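Local atomic coordinates of putative nucleolar GTP-binding protein 1 (Plasmodium falciparum, PDB entry 2QU8), a protein that binds guanine nucleotides and is probably a nucleolar GTPase, though its function in the parasite is not established. Residues His107-Gln121 / Lys143-Asn156. Sequence-based numbering, arbitrary orientation.
Sequences HINGVILFIIDISEQ and KSIVIGFNKIDKCN. With GDP (guanosine-5'-diphosphate), chain B.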
loop_
_atom_site.group_PDB
_atom_site.type_symbol
_atom_site.label_atom_id
_atom_site.label_comp_id
_atom_site.label_asym_id
_atom_site.label_seq_id
_atom_site.Cartn_x
_atom_site.Cartn_y
_atom_site.Cartn_z
ATOM N N HIS A 107 4.587 -10.414 -4.565
ATOM C CA HIS A 107 3.956 -11.735 -4.649
ATOM C C HIS A 107 3.404 -12.255 -3.319
ATOM O O HIS A 107 2.946 -13.392 -3.244
ATOM C CB HIS A 107 4.927 -12.751 -5.261
ATOM C CG HIS A 107 5.077 -12.614 -6.743
ATOM N ND1 HIS A 107 5.960 -11.731 -7.329
ATOM C CD2 HIS A 107 4.442 -13.239 -7.762
ATOM C CE1 HIS A 107 5.866 -11.821 -8.642
ATOM N NE2 HIS A 107 4.952 -12.728 -8.931
ATOM N N ILE A 108 3.444 -11.423 -2.278
ATOM C CA ILE A 108 2.894 -11.767 -0.955
ATOM C C ILE A 108 1.361 -11.664 -0.973
ATOM O O ILE A 108 0.790 -11.048 -1.872
ATOM C CB ILE A 108 3.467 -10.825 0.154
ATOM C CG1 ILE A 108 5.003 -10.786 0.125
ATOM C CG2 ILE A 108 2.955 -11.195 1.549
ATOM C CD1 ILE A 108 5.715 -11.898 0.858
ATOM N N ASN A 109 0.709 -12.270 0.021
ATOM C CA ASN A 109 -0.745 -12.191 0.199
ATOM C C ASN A 109 -1.128 -10.806 0.738
ATOM O O ASN A 109 -1.466 -10.657 1.914
ATOM C CB ASN A 109 -1.203 -13.319 1.143
ATOM C CG ASN A 109 -2.706 -13.299 1.440
ATOM O OD1 ASN A 109 -3.487 -12.649 0.753
ATOM N ND2 ASN A 109 -3.105 -14.025 2.476
ATOM N N GLY A 110 -1.072 -9.792 -0.122
ATOM C CA GLY A 110 -1.225 -8.410 0.338
ATOM C C GLY A 110 -2.063 -7.434 -0.471
ATOM O O GLY A 110 -2.374 -7.665 -1.648
ATOM N N VAL A 111 -2.432 -6.340 0.193
ATOM C CA VAL A 111 -3.055 -5.182 -0.429
ATOM C C VAL A 111 -2.049 -4.031 -0.293
ATOM O O VAL A 111 -1.352 -3.942 0.714
ATOM C CB VAL A 111 -4.406 -4.833 0.265
ATOM C CG1 VAL A 111 -4.218 -4.578 1.760
ATOM C CG2 VAL A 111 -5.074 -3.641 -0.385
ATOM N N ILE A 112 -1.955 -3.171 -1.302
ATOM C CA ILE A 112 -1.017 -2.041 -1.247
ATOM C C ILE A 112 -1.683 -0.856 -0.583
ATOM O O ILE A 112 -2.827 -0.525 -0.900
ATOM C CB ILE A 112 -0.546 -1.582 -2.659
ATOM C CG1 ILE A 112 -0.207 -2.779 -3.554
ATOM C CG2 ILE A 112 0.638 -0.572 -2.568
ATOM C CD1 ILE A 112 0.907 -3.688 -3.033
ATOM N N LEU A 113 -0.987 -0.232 0.360
ATOM C CA LEU A 113 -1.387 1.087 0.817
ATOM C C LEU A 113 -0.330 2.076 0.332
ATOM O O LEU A 113 0.768 2.135 0.887
ATOM C CB LEU A 113 -1.551 1.143 2.342
ATOM C CG LEU A 113 -1.901 2.495 2.989
ATOM C CD1 LEU A 113 -3.109 3.186 2.342
ATOM C CD2 LEU A 113 -2.140 2.315 4.477
ATOM N N PHE A 114 -0.670 2.815 -0.722
ATOM C CA PHE A 114 0.184 3.864 -1.271
ATOM C C PHE A 114 -0.242 5.197 -0.684
ATOM O O PHE A 114 -1.357 5.681 -0.929
ATOM C CB PHE A 114 0.155 3.911 -2.815
ATOM C CG PHE A 114 1.178 4.855 -3.409
ATOM C CD1 PHE A 114 2.441 4.393 -3.780
ATOM C CD2 PHE A 114 0.893 6.209 -3.564
ATOM C CE1 PHE A 114 3.396 5.267 -4.313
ATOM C CE2 PHE A 114 1.842 7.091 -4.091
ATOM C CZ PHE A 114 3.090 6.616 -4.468
ATOM N N ILE A 115 0.659 5.789 0.091
ATOM C CA ILE A 115 0.362 7.012 0.802
ATOM C C ILE A 115 0.892 8.232 0.057
ATOM O O ILE A 115 2.068 8.282 -0.325
ATOM C CB ILE A 115 0.899 6.984 2.253
ATOM C CG1 ILE A 115 0.306 5.780 3.012
ATOM C CG2 ILE A 115 0.598 8.320 2.958
ATOM C CD1 ILE A 115 0.727 5.651 4.471
ATOM N N ILE A 116 -0.009 9.190 -0.157
ATOM C CA ILE A 116 0.309 10.503 -0.685
ATOM C C ILE A 116 0.144 11.516 0.445
ATOM O O ILE A 116 -0.921 11.609 1.066
ATOM C CB ILE A 116 -0.618 10.894 -1.883
ATOM C CG1 ILE A 116 -0.418 9.937 -3.069
ATOM C CG2 ILE A 116 -0.393 12.360 -2.314
ATOM C CD1 ILE A 116 -1.432 10.103 -4.204
ATOM N N ASP A 117 1.220 12.246 0.717
ATOM C CA ASP A 117 1.200 13.402 1.608
ATOM C C ASP A 117 0.648 14.623 0.847
ATOM O O ASP A 117 1.374 15.285 0.095
ATOM C CB ASP A 117 2.625 13.650 2.136
ATOM C CG ASP A 117 2.755 14.931 2.948
ATOM O OD1 ASP A 117 1.727 15.537 3.325
ATOM O OD2 ASP A 117 3.905 15.331 3.213
ATOM N N ILE A 118 -0.645 14.908 1.032
ATOM C CA ILE A 118 -1.296 16.015 0.318
ATOM C C ILE A 118 -0.923 17.402 0.831
ATOM O O ILE A 118 -1.277 18.398 0.211
ATOM C CB ILE A 118 -2.850 15.897 0.274
ATOM C CG1 ILE A 118 -3.462 15.775 1.677
ATOM C CG2 ILE A 118 -3.279 14.781 -0.673
ATOM C CD1 ILE A 118 -4.961 16.173 1.719
ATOM N N SER A 119 -0.221 17.467 1.959
ATOM C CA SER A 119 0.347 18.731 2.433
ATOM C C SER A 119 1.667 19.088 1.722
ATOM O O SER A 119 2.125 20.235 1.798
ATOM C CB SER A 119 0.549 18.705 3.952
ATOM O OG SER A 119 1.694 17.950 4.325
ATOM N N GLU A 120 2.264 18.096 1.056
ATOM C CA GLU A 120 3.537 18.218 0.319
ATOM C C GLU A 120 4.774 18.519 1.188
ATOM O O GLU A 120 5.856 18.769 0.656
ATOM C CB GLU A 120 3.416 19.195 -0.861
ATOM C CG GLU A 120 2.438 18.732 -1.926
ATOM C CD GLU A 120 2.084 19.813 -2.937
ATOM O OE1 GLU A 120 2.402 20.994 -2.701
ATOM O OE2 GLU A 120 1.470 19.476 -3.968
ATOM N N GLN A 121 4.611 18.470 2.512
ATOM C CA GLN A 121 5.712 18.659 3.470
ATOM C C GLN A 121 6.833 17.622 3.303
ATOM O O GLN A 121 7.975 17.873 3.703
ATOM C CB GLN A 121 5.191 18.654 4.916
ATOM C CG GLN A 121 4.320 19.871 5.292
ATOM C CD GLN A 121 4.055 19.995 6.805
ATOM O OE1 GLN A 121 4.398 19.114 7.594
ATOM N NE2 GLN A 121 3.444 21.099 7.204
ATOM N N LYS A 143 -2.896 -6.505 -7.720
ATOM C CA LYS A 143 -3.493 -6.554 -6.390
ATOM C C LYS A 143 -4.403 -5.355 -6.184
ATOM O O LYS A 143 -4.390 -4.408 -6.973
ATOM C CB LYS A 143 -2.399 -6.510 -5.320
ATOM C CG LYS A 143 -1.446 -7.663 -5.339
ATOM C CD LYS A 143 -0.355 -7.460 -4.312
ATOM C CE LYS A 143 0.113 -8.792 -3.759
ATOM N NZ LYS A 143 0.322 -9.821 -4.826
ATOM N N SER A 144 -5.186 -5.401 -5.116
ATOM C CA SER A 144 -5.922 -4.240 -4.647
ATOM C C SER A 144 -4.989 -3.166 -4.096
ATOM O O SER A 144 -3.898 -3.465 -3.607
ATOM C CB SER A 144 -6.926 -4.651 -3.581
ATOM O OG SER A 144 -8.160 -4.978 -4.185
ATOM N N ILE A 145 -5.433 -1.916 -4.193
ATOM C CA ILE A 145 -4.669 -0.762 -3.727
ATOM C C ILE A 145 -5.583 0.190 -2.980
ATOM O O ILE A 145 -6.690 0.489 -3.435
ATOM C CB ILE A 145 -3.994 0.004 -4.915
ATOM C CG1 ILE A 145 -3.073 -0.926 -5.718
ATOM C CG2 ILE A 145 -3.231 1.254 -4.408
ATOM C CD1 ILE A 145 -2.636 -0.392 -7.082
ATOM N N VAL A 146 -5.134 0.655 -1.822
ATOM C CA VAL A 146 -5.756 1.809 -1.194
ATOM C C VAL A 146 -4.816 2.996 -1.405
ATOM O O VAL A 146 -3.615 2.888 -1.162
ATOM C CB VAL A 146 -6.038 1.584 0.315
ATOM C CG1 VAL A 146 -6.649 2.824 0.948
ATOM C CG2 VAL A 146 -6.958 0.382 0.516
ATOM N N ILE A 147 -5.358 4.112 -1.892
ATOM C CA ILE A 147 -4.591 5.352 -1.955
ATOM C C ILE A 147 -4.889 6.115 -0.682
ATOM O O ILE A 147 -6.037 6.494 -0.431
ATOM C CB ILE A 147 -4.943 6.246 -3.187
ATOM C CG1 ILE A 147 -4.808 5.480 -4.513
ATOM C CG2 ILE A 147 -4.093 7.520 -3.191
ATOM C CD1 ILE A 147 -3.400 5.111 -4.919
ATOM N N GLY A 148 -3.859 6.311 0.135
ATOM C CA GLY A 148 -4.012 7.044 1.376
ATOM C C GLY A 148 -3.609 8.490 1.198
ATOM O O GLY A 148 -2.485 8.776 0.783
ATOM N N PHE A 149 -4.527 9.403 1.484
ATOM C CA PHE A 149 -4.200 10.824 1.516
ATOM C C PHE A 149 -3.917 11.225 2.948
ATOM O O PHE A 149 -4.823 11.323 3.773
ATOM C CB PHE A 149 -5.307 11.667 0.883
ATOM C CG PHE A 149 -5.611 11.266 -0.518
ATOM C CD1 PHE A 149 -6.756 10.543 -0.812
ATOM C CD2 PHE A 149 -4.715 11.552 -1.542
ATOM C CE1 PHE A 149 -7.025 10.142 -2.121
ATOM C CE2 PHE A 149 -4.978 11.158 -2.847
ATOM C CZ PHE A 149 -6.133 10.450 -3.133
ATOM N N ASN A 150 -2.635 11.419 3.234
ATOM C CA ASN A 150 -2.168 11.670 4.583
ATOM C C ASN A 150 -1.856 13.136 4.847
ATOM O O ASN A 150 -1.724 13.930 3.918
ATOM C CB ASN A 150 -0.933 10.810 4.881
ATOM C CG ASN A 150 -0.664 10.664 6.363
ATOM O OD1 ASN A 150 -1.544 10.901 7.186
ATOM N ND2 ASN A 150 0.555 10.261 6.711
ATOM N N LYS A 151 -1.713 13.452 6.133
ATOM C CA LYS A 151 -1.386 14.784 6.664
ATOM C C LYS A 151 -2.503 15.809 6.447
ATOM O O LYS A 151 -2.238 16.993 6.233
ATOM C CB LYS A 151 -0.016 15.294 6.167
ATOM C CG LYS A 151 1.132 14.286 6.350
ATOM C CD LYS A 151 2.486 14.980 6.415
ATOM C CE LYS A 151 3.626 13.963 6.399
ATOM N NZ LYS A 151 4.890 14.577 5.874
ATOM N N ILE A 152 -3.750 15.340 6.524
ATOM C CA ILE A 152 -4.935 16.206 6.369
ATOM C C ILE A 152 -5.034 17.281 7.460
ATOM O O ILE A 152 -5.790 18.242 7.318
ATOM C CB ILE A 152 -6.262 15.395 6.326
ATOM C CG1 ILE A 152 -6.456 14.627 7.641
ATOM C CG2 ILE A 152 -6.302 14.485 5.094
ATOM C CD1 ILE A 152 -7.782 13.944 7.789
ATOM N N ASP A 153 -4.274 17.108 8.544
ATOM C CA ASP A 153 -4.145 18.134 9.575
ATOM C C ASP A 153 -3.477 19.399 9.027
ATOM O O ASP A 153 -3.545 20.456 9.646
ATOM C CB ASP A 153 -3.365 17.605 10.786
ATOM C CG ASP A 153 -1.953 17.157 10.431
ATOM O OD1 ASP A 153 -0.994 17.768 10.940
ATOM O OD2 ASP A 153 -1.801 16.202 9.640
ATOM N N LYS A 154 -2.842 19.279 7.865
ATOM C CA LYS A 154 -2.182 20.406 7.208
ATOM C C LYS A 154 -2.778 20.690 5.831
ATOM O O LYS A 154 -2.132 21.328 5.000
ATOM C CB LYS A 154 -0.675 20.146 7.070
ATOM C CG LYS A 154 0.084 19.985 8.378
ATOM C CD LYS A 154 0.363 21.312 9.046
ATOM C CE LYS A 154 1.038 21.118 10.393
ATOM N NZ LYS A 154 1.197 22.421 11.092
ATOM N N CYS A 155 -4.003 20.219 5.593
ATOM C CA CYS A 155 -4.676 20.390 4.295
ATOM C C CYS A 155 -6.199 20.192 4.400
ATOM O O CYS A 155 -6.782 20.361 5.477
ATOM C CB CYS A 155 -4.066 19.440 3.250
ATOM S SG CYS A 155 -4.178 20.015 1.530
ATOM N N ASN A 156 -6.833 19.870 3.270
ATOM C CA ASN A 156 -8.268 19.556 3.191
ATOM C C ASN A 156 -8.558 18.770 1.916
ATOM O O ASN A 156 -8.613 17.541 1.932
ATOM C CB ASN A 156 -9.126 20.835 3.250
ATOM C CG ASN A 156 -10.575 20.616 2.787
ATOM O OD1 ASN A 156 -11.166 19.545 2.976
ATOM N ND2 ASN A 156 -11.155 21.654 2.189
HETATM P PB GDP B . 7.959 7.828 6.113
HETATM O O1B GDP B . 9.390 8.221 5.782
HETATM O O2B GDP B . 7.220 7.583 4.827
HETATM O O3B GDP B . 8.040 6.555 6.896
HETATM O O3A GDP B . 7.236 9.000 6.932
HETATM P PA GDP B . 7.345 9.212 8.535
HETATM O O1A GDP B . 8.776 9.001 8.995
HETATM O O2A GDP B . 6.406 8.298 9.260
HETATM O "O5'" GDP B . 6.915 10.748 8.644
HETATM C "C5'" GDP B . 7.779 11.772 8.129
HETATM C "C4'" GDP B . 7.553 13.080 8.876
HETATM O "O4'" GDP B . 6.169 13.443 8.782
HETATM C "C3'" GDP B . 7.845 12.944 10.364
HETATM O "O3'" GDP B . 8.406 14.167 10.841
HETATM C "C2'" GDP B . 6.476 12.732 10.971
HETATM O "O2'" GDP B . 6.434 13.098 12.350
HETATM C "C1'" GDP B . 5.609 13.609 10.086
HETATM N N9 GDP B . 4.196 13.195 9.991
HETATM C C8 GDP B . 3.745 11.925 9.943
HETATM N N7 GDP B . 2.395 11.904 9.829
HETATM C C5 GDP B . 1.970 13.183 9.799
HETATM C C6 GDP B . 0.661 13.867 9.683
HETATM O O6 GDP B . -0.392 13.194 9.592
HETATM N N1 GDP B . 0.643 15.213 9.694
HETATM C C2 GDP B . 1.769 15.951 9.794
HETATM N N2 GDP B . 1.669 17.306 9.790
HETATM N N3 GDP B . 3.002 15.383 9.893
HETATM C C4 GDP B . 3.163 14.031 9.897
HETATM O O HOH W 1 -4.992 -7.728 -2.883
HETATM O O HOH W 2 5.083 16.662 7.997
HETATM O O HOH W 3 7.855 15.725 6.277
#
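D117 OD2 is gripped by two donors: K151 NZ, which comes from above the carboxylate plane to form a salt bridge (2.9 Å), and the backbone N of C122. S119 OG meets the syn lone pair of D117 OD1 at 2.6 Å, and S119 N bonds the same oxygen, closing an Asx turn. D117 sets its carboxylate opposite its own backbone N (chi1 173°), which brings it against the aliphatic part of K151, whose extended chain lies between this carboxylate and the guanine, while NZ bonds the carbonyl of N39 and, weakly, O4' of the GDP ribose.

Leading up to this end, strands 110-117 and 145-150 run parallel, their axes 25° apart. Bonds alternate from S144 O to I112 N through N150 N on I116 O (2.8 Å) to I118 N on N150 O. L113 CD1 lies over G148 and against V146 CG1 (3.8 Å). On the face of I112, F114 and I116, beneath helix 126-137, I116 CD1 and I118 CG2 approach the F149 ring obliquely, the latter 3.6 Å from CD2.

Beyond N150, whose amide ND2 bonds V40 O and T186 OG1, D153 holds the base with both oxygens: OD2 takes GDP N1 (2.6 Å) and OD1 takes N2 (2.9 Å). N150, K151 and D153 thus form the NKxD guanine-specificity motif, at the end of a central strand of the P-loop GTPase fold.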